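Local coordinates for monomethylamine methyltransferase MtmB1 (Methanosarcina barkeri, PDB 1NTH), which transfers the methyl group of monomethylamine to the corrinoid cofactor of its partner protein MtmC, a step in methanogenesis from methylamine, at residues A[131-136]-A[376-381]; A[138-143]-A[185-190]; A[159-164]-A[204-209]; A[179-184]-A[216-221]; A[225-230]-A[253-258]. One frame throughout, in Å; residues are numbered along the deposited sequence.

Interaction 1. Residues A[131-136]-A[376-381]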
# COMPACT_ATOMS: atom_id res chain seq x y z
N THR A 131 -28.25 2.43 12.45
CA THR A 131 -27.94 2.30 13.87
C THR A 131 -28.25 0.90 14.42
O THR A 131 -28.95 0.75 15.42
CB THR A 131 -28.70 3.39 14.66
OG1 THR A 131 -28.49 4.66 14.02
CG2 THR A 131 -28.20 3.50 16.08
N GLY A 132 -27.71 -0.11 13.74
CA GLY A 132 -27.88 -1.48 14.17
C GLY A 132 -29.24 -2.11 13.92
O GLY A 132 -29.48 -3.24 14.33
N SER A 133 -30.12 -1.38 13.24
CA SER A 133 -31.46 -1.88 12.95
C SER A 133 -31.43 -2.88 11.79
O SER A 133 -30.57 -2.80 10.91
CB SER A 133 -32.39 -0.72 12.61
OG SER A 133 -32.42 0.22 13.67
N PRO A 134 -32.37 -3.84 11.78
CA PRO A 134 -32.43 -4.84 10.71
C PRO A 134 -32.82 -4.24 9.36
O PRO A 134 -33.82 -3.52 9.26
CB PRO A 134 -33.45 -5.85 11.23
CG PRO A 134 -34.37 -5.00 12.06
CD PRO A 134 -33.41 -4.09 12.80
N ILE A 135 -32.03 -4.53 8.34
CA ILE A 135 -32.27 -4.03 6.99
C ILE A 135 -32.29 -5.20 6.01
O ILE A 135 -31.44 -6.09 6.06
CB ILE A 135 -31.14 -3.05 6.56
CG1 ILE A 135 -31.07 -1.87 7.53
CG2 ILE A 135 -31.38 -2.58 5.13
CD1 ILE A 135 -32.34 -1.02 7.59
N SER A 136 -33.28 -5.20 5.12
CA SER A 136 -33.41 -6.26 4.12
C SER A 136 -32.20 -6.26 3.18
O SER A 136 -31.71 -5.20 2.79
CB SER A 136 -34.69 -6.07 3.30
OG SER A 136 -35.84 -6.13 4.13
N ASP A 376 -36.21 -2.41 8.10
CA ASP A 376 -36.23 -1.30 7.15
C ASP A 376 -36.84 0.01 7.63
O ASP A 376 -37.06 0.92 6.82
CB ASP A 376 -36.90 -1.73 5.84
CG ASP A 376 -36.17 -2.89 5.17
OD1 ASP A 376 -34.93 -2.97 5.31
OD2 ASP A 376 -36.83 -3.70 4.49
N LYS A 377 -37.10 0.15 8.93
CA LYS A 377 -37.67 1.40 9.42
C LYS A 377 -36.65 2.40 9.95
O LYS A 377 -36.70 2.79 11.12
CB LYS A 377 -38.76 1.12 10.46
CG LYS A 377 -40.04 0.56 9.84
CD LYS A 377 -41.26 0.76 10.73
CE LYS A 377 -42.52 0.30 10.01
NZ LYS A 377 -43.76 0.54 10.80
N THR A 378 -35.73 2.80 9.08
CA THR A 378 -34.70 3.79 9.39
C THR A 378 -34.31 4.43 8.06
O THR A 378 -34.11 3.73 7.07
CB THR A 378 -33.42 3.15 10.00
OG1 THR A 378 -32.87 2.21 9.07
CG2 THR A 378 -33.73 2.45 11.31
N THR A 379 -34.22 5.76 8.03
CA THR A 379 -33.82 6.44 6.80
C THR A 379 -32.94 7.65 7.11
O THR A 379 -32.92 8.15 8.24
CB THR A 379 -35.03 6.96 5.99
OG1 THR A 379 -35.45 8.22 6.51
CG2 THR A 379 -36.18 5.96 6.04
N GLY A 380 -32.22 8.11 6.10
CA GLY A 380 -31.34 9.26 6.26
C GLY A 380 -32.02 10.54 6.70
O GLY A 380 -31.36 11.43 7.23
N MET A 381 -33.33 10.65 6.49
CA MET A 381 -34.05 11.85 6.90
C MET A 381 -33.95 12.10 8.40
O MET A 381 -33.85 13.24 8.83
CB MET A 381 -35.53 11.76 6.49
CG MET A 381 -35.79 12.02 5.02
SD MET A 381 -35.45 13.73 4.52
CE MET A 381 -37.06 14.50 4.79
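Asp376 takes hold of Ser136 with both oxygens of its carboxylate, and this is the tight end of the contact. OD1 of Asp376 accepts from Ser136 N at 2.8 Å, and the N-H points almost straight at it (170°). On the other oxygen, Ser136 OG donates to Asp376 OD2 at 2.6 Å. Both donors come in on the syn side and lie some 20° out of the carboxylate plane, so the group is held against rotation from two points. The aspartate's own backbone closes a third link, Asp376 N to Pro134 O at 2.9 Å. With chi1 at -60°, CG of Asp376 stands beside its backbone N, which lets one residue use backbone and side chain on the same partner segment. Ile135 sits between these bonds: its CG2 lies 3.6 Å from Asp376 OD1, while CD1 reaches over to Thr378 OG1, also at 3.6 Å.

Further along, the grip slackens. Ser133 and Thr378 meet through plain van der Waals touch, Ser133 OG to Thr378 CG2 at 3.5 Å, and the serine hydroxyl spends its hydrogen bond on Pro130 O instead. The more open flank belongs to Pro134 and Lys377, both partly exposed; the lysine chain leads away from the contact to the carbonyls of Ala421 and Gly422. Residues 131-136 follow strand 125-128 and residues 376-381 follow strand 363-366, its parallel neighbour, so this is the meeting of two loops beyond adjacent strands of a TIM barrel.

Interaction 2. Residues A[138-143]-A[185-190]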
# COMPACT_ATOMS: atom_id res chain seq x y z
N ASP A 138 -31.89 -6.93 -0.03
CA ASP A 138 -32.06 -6.28 -1.33
C ASP A 138 -32.03 -4.75 -1.34
O ASP A 138 -31.99 -4.15 -2.40
CB ASP A 138 -33.33 -6.78 -2.03
CG ASP A 138 -34.58 -6.58 -1.21
OD1 ASP A 138 -34.60 -5.72 -0.30
OD2 ASP A 138 -35.58 -7.28 -1.50
N VAL A 139 -32.05 -4.13 -0.16
CA VAL A 139 -31.98 -2.67 -0.11
C VAL A 139 -30.89 -2.22 0.86
O VAL A 139 -30.87 -1.07 1.29
CB VAL A 139 -33.32 -2.04 0.35
CG1 VAL A 139 -34.39 -2.26 -0.71
CG2 VAL A 139 -33.75 -2.62 1.68
N PHE A 140 -29.97 -3.13 1.18
CA PHE A 140 -28.90 -2.79 2.11
C PHE A 140 -28.09 -1.59 1.64
O PHE A 140 -27.85 -0.66 2.41
CB PHE A 140 -27.98 -3.99 2.35
CG PHE A 140 -27.28 -3.95 3.67
CD1 PHE A 140 -27.99 -4.09 4.86
CD2 PHE A 140 -25.90 -3.73 3.74
CE1 PHE A 140 -27.35 -4.02 6.09
CE2 PHE A 140 -25.25 -3.66 4.97
CZ PHE A 140 -25.98 -3.80 6.15
N MET A 141 -27.67 -1.59 0.38
CA MET A 141 -26.90 -0.45 -0.11
C MET A 141 -27.72 0.83 -0.23
O MET A 141 -27.31 1.88 0.25
CB MET A 141 -26.22 -0.80 -1.45
CG MET A 141 -25.01 -1.71 -1.26
SD MET A 141 -24.01 -1.93 -2.75
CE MET A 141 -23.44 -0.27 -3.01
N PRO A 142 -28.92 0.76 -0.85
CA PRO A 142 -29.74 1.96 -0.97
C PRO A 142 -30.03 2.63 0.37
O PRO A 142 -29.93 3.84 0.51
CB PRO A 142 -31.02 1.44 -1.63
CG PRO A 142 -30.51 0.34 -2.50
CD PRO A 142 -29.51 -0.36 -1.60
N VAL A 143 -30.38 1.83 1.37
CA VAL A 143 -30.67 2.38 2.69
C VAL A 143 -29.47 3.14 3.25
O VAL A 143 -29.62 4.26 3.75
CB VAL A 143 -31.08 1.28 3.69
CG1 VAL A 143 -31.08 1.83 5.11
CG2 VAL A 143 -32.46 0.75 3.33
N ARG A 185 -18.26 -3.87 3.54
CA ARG A 185 -17.86 -3.80 2.13
C ARG A 185 -19.00 -3.17 1.34
O ARG A 185 -18.78 -2.29 0.51
CB ARG A 185 -17.53 -5.20 1.59
CG ARG A 185 -16.14 -5.67 1.98
CD ARG A 185 -15.88 -7.13 1.62
NE ARG A 185 -14.47 -7.46 1.77
CZ ARG A 185 -13.98 -8.70 1.86
NH1 ARG A 185 -14.79 -9.75 1.83
NH2 ARG A 185 -12.67 -8.88 1.99
N LEU A 186 -20.23 -3.60 1.59
CA LEU A 186 -21.39 -3.05 0.89
C LEU A 186 -21.63 -1.59 1.27
O LEU A 186 -21.95 -0.76 0.42
CB LEU A 186 -22.65 -3.85 1.21
CG LEU A 186 -22.71 -5.29 0.68
CD1 LEU A 186 -24.00 -5.95 1.15
CD2 LEU A 186 -22.64 -5.27 -0.85
N ILE A 187 -21.49 -1.28 2.56
CA ILE A 187 -21.72 0.08 3.03
C ILE A 187 -20.71 1.07 2.44
O ILE A 187 -21.08 2.17 2.04
CB ILE A 187 -21.71 0.14 4.57
CG1 ILE A 187 -22.95 -0.59 5.10
CG2 ILE A 187 -21.68 1.58 5.06
CD1 ILE A 187 -22.97 -0.80 6.60
N LYS A 188 -19.44 0.67 2.38
CA LYS A 188 -18.47 1.58 1.80
C LYS A 188 -18.73 1.71 0.30
O LYS A 188 -18.42 2.74 -0.30
CB LYS A 188 -17.04 1.10 2.10
CG LYS A 188 -16.70 1.33 3.57
CD LYS A 188 -15.25 1.01 3.90
CE LYS A 188 -14.98 1.37 5.36
NZ LYS A 188 -13.56 1.12 5.76
N ASN A 189 -19.33 0.69 -0.30
CA ASN A 189 -19.64 0.77 -1.72
C ASN A 189 -20.77 1.77 -1.94
O ASN A 189 -20.80 2.52 -2.93
CB ASN A 189 -20.12 -0.63 -2.21
CG ASN A 189 -19.30 -1.19 -3.37
OD1 ASN A 189 -19.28 -0.61 -4.46
ND2 ASN A 189 -18.61 -2.34 -3.13
N ALA A 190 -21.66 1.82 -0.96
CA ALA A 190 -22.79 2.73 -0.99
C ALA A 190 -22.28 4.14 -0.84
O ALA A 190 -22.75 5.05 -1.53
CB ALA A 190 -23.74 2.40 0.16
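Phe140 and Met141, in the first turn of helix 140-148, pack on Leu186, Ile187 and Ala190 of helix 174-193, an apolar helix-to-helix contact in the TIM-barrel fold of this enzyme. The two helices follow strands 134-135 and 160-161, the partners of a small parallel sheet, and no hydrogen bond runs between the two segments. Phe140 turns its ring towards the partner helix, CG anti to the backbone N (chi1 -155°). The ring touches through CD2 and CE2: CD2 of Phe140 is 3.9 Å from Leu186 CD1, and CE2 is 3.8 Å from Ile187 CG1. The leucine chain crosses the phenylalanine at about a right angle. Around the rest of the ring stand Ile135 and Met161, so Phe140 also ties the helix pair to the small sheet.

Met141 works from the next position along the helix. Its CG lies 4.0 Å from Leu186 CB and 3.6 Å from Leu186 O, and the chain then bends at the sulphur (chi3 64°), placing CE of Met141 3.4 Å from Ala190 N. Leu186 is therefore pressed by two residues, with the ring of Phe140 at CD1 and the thioether sulphur of Met141 near CD2. The same two residues meet again across the subunit boundary, where Met141 packs on Leu186 of the second subunit and Leu186 on Met141 of that subunit. The backbones come nearest at Met141 and Ala190, where the alanine CB lies 3.6 Å from Met141 O.

Interaction 3. Residues A[159-164]-A[204-209]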
# COMPACT_ATOMS: atom_id res chain seq x y z
N GLY A 159 -26.04 -0.83 9.66
CA GLY A 159 -27.29 -1.50 9.95
C GLY A 159 -26.96 -2.98 10.02
O GLY A 159 -25.81 -3.37 9.80
N VAL A 160 -27.95 -3.81 10.32
CA VAL A 160 -27.77 -5.25 10.41
C VAL A 160 -28.38 -5.93 9.19
O VAL A 160 -29.51 -5.64 8.82
CB VAL A 160 -28.45 -5.81 11.69
CG1 VAL A 160 -28.61 -7.32 11.60
CG2 VAL A 160 -27.63 -5.43 12.92
N MET A 161 -27.63 -6.83 8.55
CA MET A 161 -28.13 -7.56 7.39
C MET A 161 -29.08 -8.65 7.87
O MET A 161 -28.67 -9.50 8.66
CB MET A 161 -26.97 -8.22 6.62
CG MET A 161 -25.93 -7.26 6.06
SD MET A 161 -24.67 -8.10 5.05
CE MET A 161 -25.61 -8.39 3.52
N THR A 162 -30.33 -8.63 7.43
CA THR A 162 -31.27 -9.66 7.87
C THR A 162 -30.90 -10.98 7.20
O THR A 162 -31.27 -12.05 7.68
CB THR A 162 -32.74 -9.30 7.56
OG1 THR A 162 -32.90 -9.01 6.16
CG2 THR A 162 -33.17 -8.10 8.39
N SER A 163 -30.18 -10.90 6.08
CA SER A 163 -29.73 -12.10 5.38
C SER A 163 -28.54 -11.76 4.50
O SER A 163 -28.33 -10.60 4.14
CB SER A 163 -30.85 -12.70 4.52
OG SER A 163 -31.15 -11.89 3.39
N VAL A 164 -27.74 -12.77 4.20
CA VAL A 164 -26.60 -12.61 3.32
C VAL A 164 -26.68 -13.83 2.40
O VAL A 164 -26.74 -14.97 2.86
CB VAL A 164 -25.25 -12.56 4.10
CG1 VAL A 164 -25.01 -13.85 4.86
CG2 VAL A 164 -24.12 -12.26 3.13
N PRO A 204 -18.54 -3.88 13.85
CA PRO A 204 -19.47 -4.62 13.00
C PRO A 204 -20.78 -4.89 13.75
O PRO A 204 -20.77 -5.24 14.93
CB PRO A 204 -18.71 -5.90 12.69
CG PRO A 204 -17.99 -6.17 13.97
CD PRO A 204 -17.49 -4.79 14.38
N GLU A 205 -21.90 -4.73 13.05
CA GLU A 205 -23.21 -4.90 13.69
C GLU A 205 -23.92 -6.24 13.52
O GLU A 205 -24.54 -6.73 14.46
CB GLU A 205 -24.14 -3.79 13.22
CG GLU A 205 -23.66 -2.38 13.55
CD GLU A 205 -23.33 -2.23 15.02
OE1 GLU A 205 -24.10 -2.73 15.86
OE2 GLU A 205 -22.30 -1.60 15.34
N THR A 206 -23.84 -6.82 12.33
CA THR A 206 -24.52 -8.08 12.06
C THR A 206 -23.99 -9.26 12.88
O THR A 206 -24.76 -10.14 13.28
CB THR A 206 -24.46 -8.44 10.56
OG1 THR A 206 -25.01 -7.35 9.80
CG2 THR A 206 -25.28 -9.69 10.26
N SER A 207 -22.69 -9.28 13.13
CA SER A 207 -22.07 -10.35 13.90
C SER A 207 -22.33 -10.16 15.39
O SER A 207 -22.34 -9.04 15.88
CB SER A 207 -20.56 -10.39 13.64
OG SER A 207 -20.01 -9.09 13.71
N LEU A 208 -22.52 -11.27 16.10
CA LEU A 208 -22.78 -11.22 17.53
C LEU A 208 -21.73 -11.97 18.35
O LEU A 208 -21.48 -11.63 19.51
CB LEU A 208 -24.17 -11.81 17.84
CG LEU A 208 -25.37 -11.14 17.17
CD1 LEU A 208 -26.64 -11.86 17.57
CD2 LEU A 208 -25.43 -9.67 17.57
N SER A 209 -21.10 -12.97 17.75
CA SER A 209 -20.08 -13.75 18.45
C SER A 209 -18.71 -13.11 18.31
O SER A 209 -18.51 -12.23 17.47
CB SER A 209 -20.01 -15.17 17.88
OG SER A 209 -19.44 -15.16 16.58
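The flat groups that Val160, Met161, Glu205 and Thr206 bring together are peptides. Val160 CG2 lies over one face of the Glu205-Thr206 peptide, 3.7 Å from Glu205 O and 3.8 Å from Glu205 C. The Val160-Met161 peptide in turn gives its N-H to the threonine hydroxyl: Met161 N to Thr206 OG1 is 2.9 Å and nearly straight (171°). OG1 stands beside its own backbone N (chi1 -56°), and CG2 of Thr206 meanwhile rests 3.8 Å from Met161 O. The second bond of the hydroxyl is to Glu183 OE2 on helix 174-193, and Glu183 OE1 accepts from Glu205 N, so one carboxylate positions both residues of the loop.

Strand 160-161 belongs to a two-stranded parallel sheet, and its bonds to strand 134-135 are made by Val160 and Thr162. Met161 N is directed the other way, where the loop between helix 174-193 and helix 210-214 supplies a side-chain acceptor in place of a further strand. A valine at Thr206 would probably leave Met161 N without its acceptor and Glu183 OE2 without its hydroxyl. Nearby, Gly159 O is buried by the contact, 3.8 Å from Glu205 CB, and has no polar partner in the model.

Interaction 4. Residues A[179-184]-A[216-221]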
# COMPACT_ATOMS: atom_id res chain seq x y z
N ALA A 179 -21.29 -12.24 6.67
CA ALA A 179 -22.01 -10.99 6.92
C ALA A 179 -21.12 -9.94 7.55
O ALA A 179 -21.21 -8.75 7.21
CB ALA A 179 -23.23 -11.25 7.81
N ALA A 180 -20.24 -10.35 8.47
CA ALA A 180 -19.35 -9.42 9.14
C ALA A 180 -18.45 -8.69 8.15
O ALA A 180 -18.24 -7.48 8.27
CB ALA A 180 -18.50 -10.16 10.18
N LYS A 181 -17.92 -9.42 7.18
CA LYS A 181 -17.05 -8.80 6.17
C LYS A 181 -17.88 -8.04 5.15
O LYS A 181 -17.56 -6.89 4.81
CB LYS A 181 -16.22 -9.86 5.45
CG LYS A 181 -15.25 -10.64 6.33
CD LYS A 181 -14.40 -11.57 5.48
CE LYS A 181 -13.57 -12.54 6.32
NZ LYS A 181 -12.53 -11.86 7.15
N THR A 182 -18.95 -8.67 4.68
CA THR A 182 -19.82 -8.09 3.65
C THR A 182 -20.51 -6.79 4.05
O THR A 182 -20.62 -5.85 3.25
CB THR A 182 -20.89 -9.11 3.23
OG1 THR A 182 -20.24 -10.29 2.74
CG2 THR A 182 -21.79 -8.54 2.14
N GLU A 183 -20.98 -6.73 5.29
CA GLU A 183 -21.67 -5.56 5.82
C GLU A 183 -20.96 -4.26 5.48
O GLU A 183 -21.51 -3.39 4.81
CB GLU A 183 -21.80 -5.72 7.34
CG GLU A 183 -22.39 -4.55 8.09
CD GLU A 183 -22.31 -4.78 9.59
OE1 GLU A 183 -21.55 -4.07 10.28
OE2 GLU A 183 -23.01 -5.68 10.08
N THR A 184 -19.71 -4.12 5.92
CA THR A 184 -18.99 -2.88 5.65
C THR A 184 -18.55 -2.75 4.20
O THR A 184 -18.48 -1.64 3.68
CB THR A 184 -17.77 -2.74 6.60
OG1 THR A 184 -18.25 -2.63 7.95
CG2 THR A 184 -16.98 -1.48 6.27
N ALA A 216 -14.44 -9.20 10.92
CA ALA A 216 -14.84 -7.97 10.23
C ALA A 216 -13.73 -7.13 9.59
O ALA A 216 -13.98 -6.46 8.59
CB ALA A 216 -15.68 -7.10 11.16
N ASP A 217 -12.54 -7.12 10.18
CA ASP A 217 -11.44 -6.34 9.58
C ASP A 217 -11.00 -7.07 8.32
O ASP A 217 -10.54 -8.21 8.39
CB ASP A 217 -10.25 -6.22 10.54
CG ASP A 217 -10.41 -5.09 11.55
OD1 ASP A 217 -11.31 -4.24 11.37
OD2 ASP A 217 -9.62 -5.03 12.51
N CYS A 218 -11.14 -6.43 7.17
CA CYS A 218 -10.75 -7.05 5.91
C CYS A 218 -10.59 -6.03 4.80
O CYS A 218 -11.06 -4.89 4.93
CB CYS A 218 -11.79 -8.10 5.49
SG CYS A 218 -13.44 -7.43 5.18
N THR A 219 -9.93 -6.43 3.72
CA THR A 219 -9.73 -5.54 2.59
C THR A 219 -11.08 -5.14 2.02
O THR A 219 -11.91 -6.00 1.72
CB THR A 219 -8.90 -6.21 1.49
OG1 THR A 219 -7.60 -6.53 2.01
CG2 THR A 219 -8.74 -5.29 0.29
N GLY A 220 -11.29 -3.84 1.87
CA GLY A 220 -12.54 -3.34 1.34
C GLY A 220 -13.59 -3.19 2.42
O GLY A 220 -14.63 -2.55 2.21
N GLY A 221 -13.32 -3.77 3.59
CA GLY A 221 -14.26 -3.68 4.69
C GLY A 221 -13.77 -2.77 5.80
O GLY A 221 -13.21 -1.71 5.54
O HOH W 1 -15.93 -5.53 6.96
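The carbonyl oxygens of Lys181 and Ala216 grip one water between them, at 3.0 Å from Lys181 O and 2.7 Å from Ala216 O, and it is this water rather than any direct hydrogen bond that bridges the polar backbone of the two segments. Nearby, the methyls of Ala180 and Ala216 come within 4.3 Å, CB to CB.

Cys218 SG sits between its own backbone N and carbonyl carbon (chi1 62°), and from there it rests on the root of the lysine, 3.7 Å from Lys181 CB. The lysine runs on past the cysteine and bends at its last torsion; NZ binds Ser215 O and Asn252 OD1 of the third subunit. A turn further along the helix, Thr184 lays CG2 on the glycine backbone, 3.5 Å from Gly221 C. Glycine suits both turn positions here: Gly220, at phi 86°, holds the third place of a type II beta turn from Cys218 to Gly221, closed by Gly221 N to Cys218 O at 2.9 Å, and on Gly221 a side chain would run into Cys218 SG.

Arg185 and Lys188, further along the same helix, reach back to bind Thr219 O and Gly221 O. The loop thus lies along helix 174-193 on its way from helix 210-214 to strand 227-231, with His248 of the third subunit packing on Lys181.

Interaction 5. Residues A[225-230]-A[253-258]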
# COMPACT_ATOMS: atom_id res chain seq x y z
N THR A 225 -9.30 3.00 10.52
CA THR A 225 -9.90 4.33 10.56
C THR A 225 -11.41 4.30 10.78
O THR A 225 -12.09 5.32 10.64
CB THR A 225 -9.60 5.10 9.26
OG1 THR A 225 -9.90 4.27 8.14
CG2 THR A 225 -8.14 5.51 9.22
N ASP A 226 -11.93 3.12 11.11
CA ASP A 226 -13.35 2.96 11.41
C ASP A 226 -13.47 2.69 12.90
O ASP A 226 -12.51 2.23 13.52
CB ASP A 226 -13.93 1.76 10.66
CG ASP A 226 -13.88 1.93 9.15
OD1 ASP A 226 -14.30 3.00 8.66
OD2 ASP A 226 -13.44 0.98 8.47
N SER A 227 -14.63 2.99 13.48
CA SER A 227 -14.84 2.74 14.91
C SER A 227 -15.24 1.28 15.10
O SER A 227 -16.19 0.81 14.49
CB SER A 227 -15.94 3.65 15.46
OG SER A 227 -15.53 5.01 15.51
N HIS A 228 -14.50 0.59 15.97
CA HIS A 228 -14.73 -0.83 16.25
C HIS A 228 -15.46 -0.99 17.57
O HIS A 228 -14.96 -0.63 18.63
CB HIS A 228 -13.39 -1.56 16.27
CG HIS A 228 -12.69 -1.52 14.96
ND1 HIS A 228 -12.48 -2.64 14.19
CD2 HIS A 228 -12.24 -0.47 14.23
CE1 HIS A 228 -11.93 -2.28 13.04
NE2 HIS A 228 -11.77 -0.97 13.04
N GLU A 229 -16.65 -1.56 17.47
CA GLU A 229 -17.53 -1.71 18.60
C GLU A 229 -17.33 -2.89 19.54
O GLU A 229 -17.16 -4.03 19.11
CB GLU A 229 -18.96 -1.74 18.07
CG GLU A 229 -20.05 -1.88 19.10
CD GLU A 229 -21.39 -2.04 18.43
OE1 GLU A 229 -21.91 -3.18 18.39
OE2 GLU A 229 -21.92 -1.02 17.92
N VAL A 230 -17.35 -2.59 20.83
CA VAL A 230 -17.27 -3.61 21.87
C VAL A 230 -18.37 -3.19 22.85
O VAL A 230 -18.46 -2.02 23.23
CB VAL A 230 -15.89 -3.65 22.57
CG1 VAL A 230 -15.59 -2.34 23.24
CG2 VAL A 230 -15.88 -4.79 23.59
N SER A 253 -4.43 -2.10 15.87
CA SER A 253 -4.33 -0.64 15.95
C SER A 253 -5.65 0.01 15.48
O SER A 253 -5.64 1.06 14.85
CB SER A 253 -3.16 -0.13 15.09
OG SER A 253 -2.75 1.17 15.51
N ASP A 254 -6.77 -0.64 15.81
CA ASP A 254 -8.09 -0.13 15.44
C ASP A 254 -8.62 0.91 16.42
O ASP A 254 -8.36 0.83 17.63
CB ASP A 254 -9.13 -1.27 15.41
CG ASP A 254 -8.94 -2.23 14.26
OD1 ASP A 254 -8.51 -1.80 13.17
OD2 ASP A 254 -9.27 -3.42 14.44
N ILE A 255 -9.37 1.88 15.91
CA ILE A 255 -10.00 2.87 16.78
C ILE A 255 -11.09 2.06 17.48
O ILE A 255 -11.89 1.40 16.82
CB ILE A 255 -10.65 4.01 15.96
CG1 ILE A 255 -9.57 4.89 15.34
CG2 ILE A 255 -11.58 4.83 16.86
CD1 ILE A 255 -8.67 5.57 16.34
N ILE A 256 -11.10 2.10 18.81
CA ILE A 256 -12.07 1.33 19.58
C ILE A 256 -13.19 2.16 20.19
O ILE A 256 -12.95 3.16 20.86
CB ILE A 256 -11.36 0.57 20.73
CG1 ILE A 256 -10.38 -0.45 20.15
CG2 ILE A 256 -12.39 -0.12 21.62
CD1 ILE A 256 -9.54 -1.16 21.20
N MET A 257 -14.42 1.73 19.94
CA MET A 257 -15.59 2.39 20.50
C MET A 257 -16.24 1.42 21.48
O MET A 257 -16.81 0.40 21.08
CB MET A 257 -16.62 2.76 19.43
CG MET A 257 -17.85 3.46 20.01
SD MET A 257 -19.34 3.32 19.01
CE MET A 257 -19.87 1.66 19.46
N ASP A 258 -16.13 1.73 22.77
CA ASP A 258 -16.74 0.91 23.81
C ASP A 258 -18.13 1.51 24.01
O ASP A 258 -18.28 2.73 24.00
CB ASP A 258 -15.92 1.01 25.10
CG ASP A 258 -16.66 0.48 26.31
OD1 ASP A 258 -16.37 -0.65 26.74
OD2 ASP A 258 -17.55 1.20 26.82
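His228 stacks on Asp254, and its side chain can be followed outwards atom by atom. CB starts 3.4 Å from Ile255 O. CG and CD2 then pass over the aspartate methylene, with Asp254 CB 3.5 Å from the ring centroid, a CH-pi contact over the face. Further out, CE1 comes to 3.2 Å from Asp254 OD2, and the carboxylate lies nearly parallel to the ring, 8° between the planes. This is stacking, not a hydrogen bond; NE2 at the tip bonds instead to Thr223 O. An alanine at His228 would probably leave Thr223 O without this donor and Asp254 with a gap over its carboxylate.

The backbones pair in parallel: His228 N to Ile255 O at 2.9 Å, Met257 N to His228 O at 2.8 Å, Val230 N to Met257 O at 3.0 Å. His228, Val230, Ile256 and Asp258 share one face of the sheet, and helix 240-251 packs on Val230 and Ile256. From the other face, in the conformer modelled here, Glu229 OE2 bonds NZ of the pyrrolysine at position 202. Strands 227-231 and 255-259, joined through helix 240-251, form a beta-alpha-beta crossover, the repeating unit of the TIM barrel.

In the fold
All five contacts are mostly buried, but they differ in depth and chemistry. Interaction 5 lies closest to the chain's centre, about 13 Å away, and is strand pairing in the barrel wall; interaction 2, about 22 Å out, is apolar and adjoins a second subunit. Interactions 1 and 3 each use one strand of the two-stranded sheet, and in each a polar side chain, Asp376 or Thr206, carries much of the bonding. Interactions 2 and 4 use successive turns of helix 174-193, whose Glu183 also reaches interaction 3, while interaction 4 depends on water and glycine. A salt bridge from Lys188 to Asp226 joins interactions 2 and 5, although their centres are about 21 Å apart.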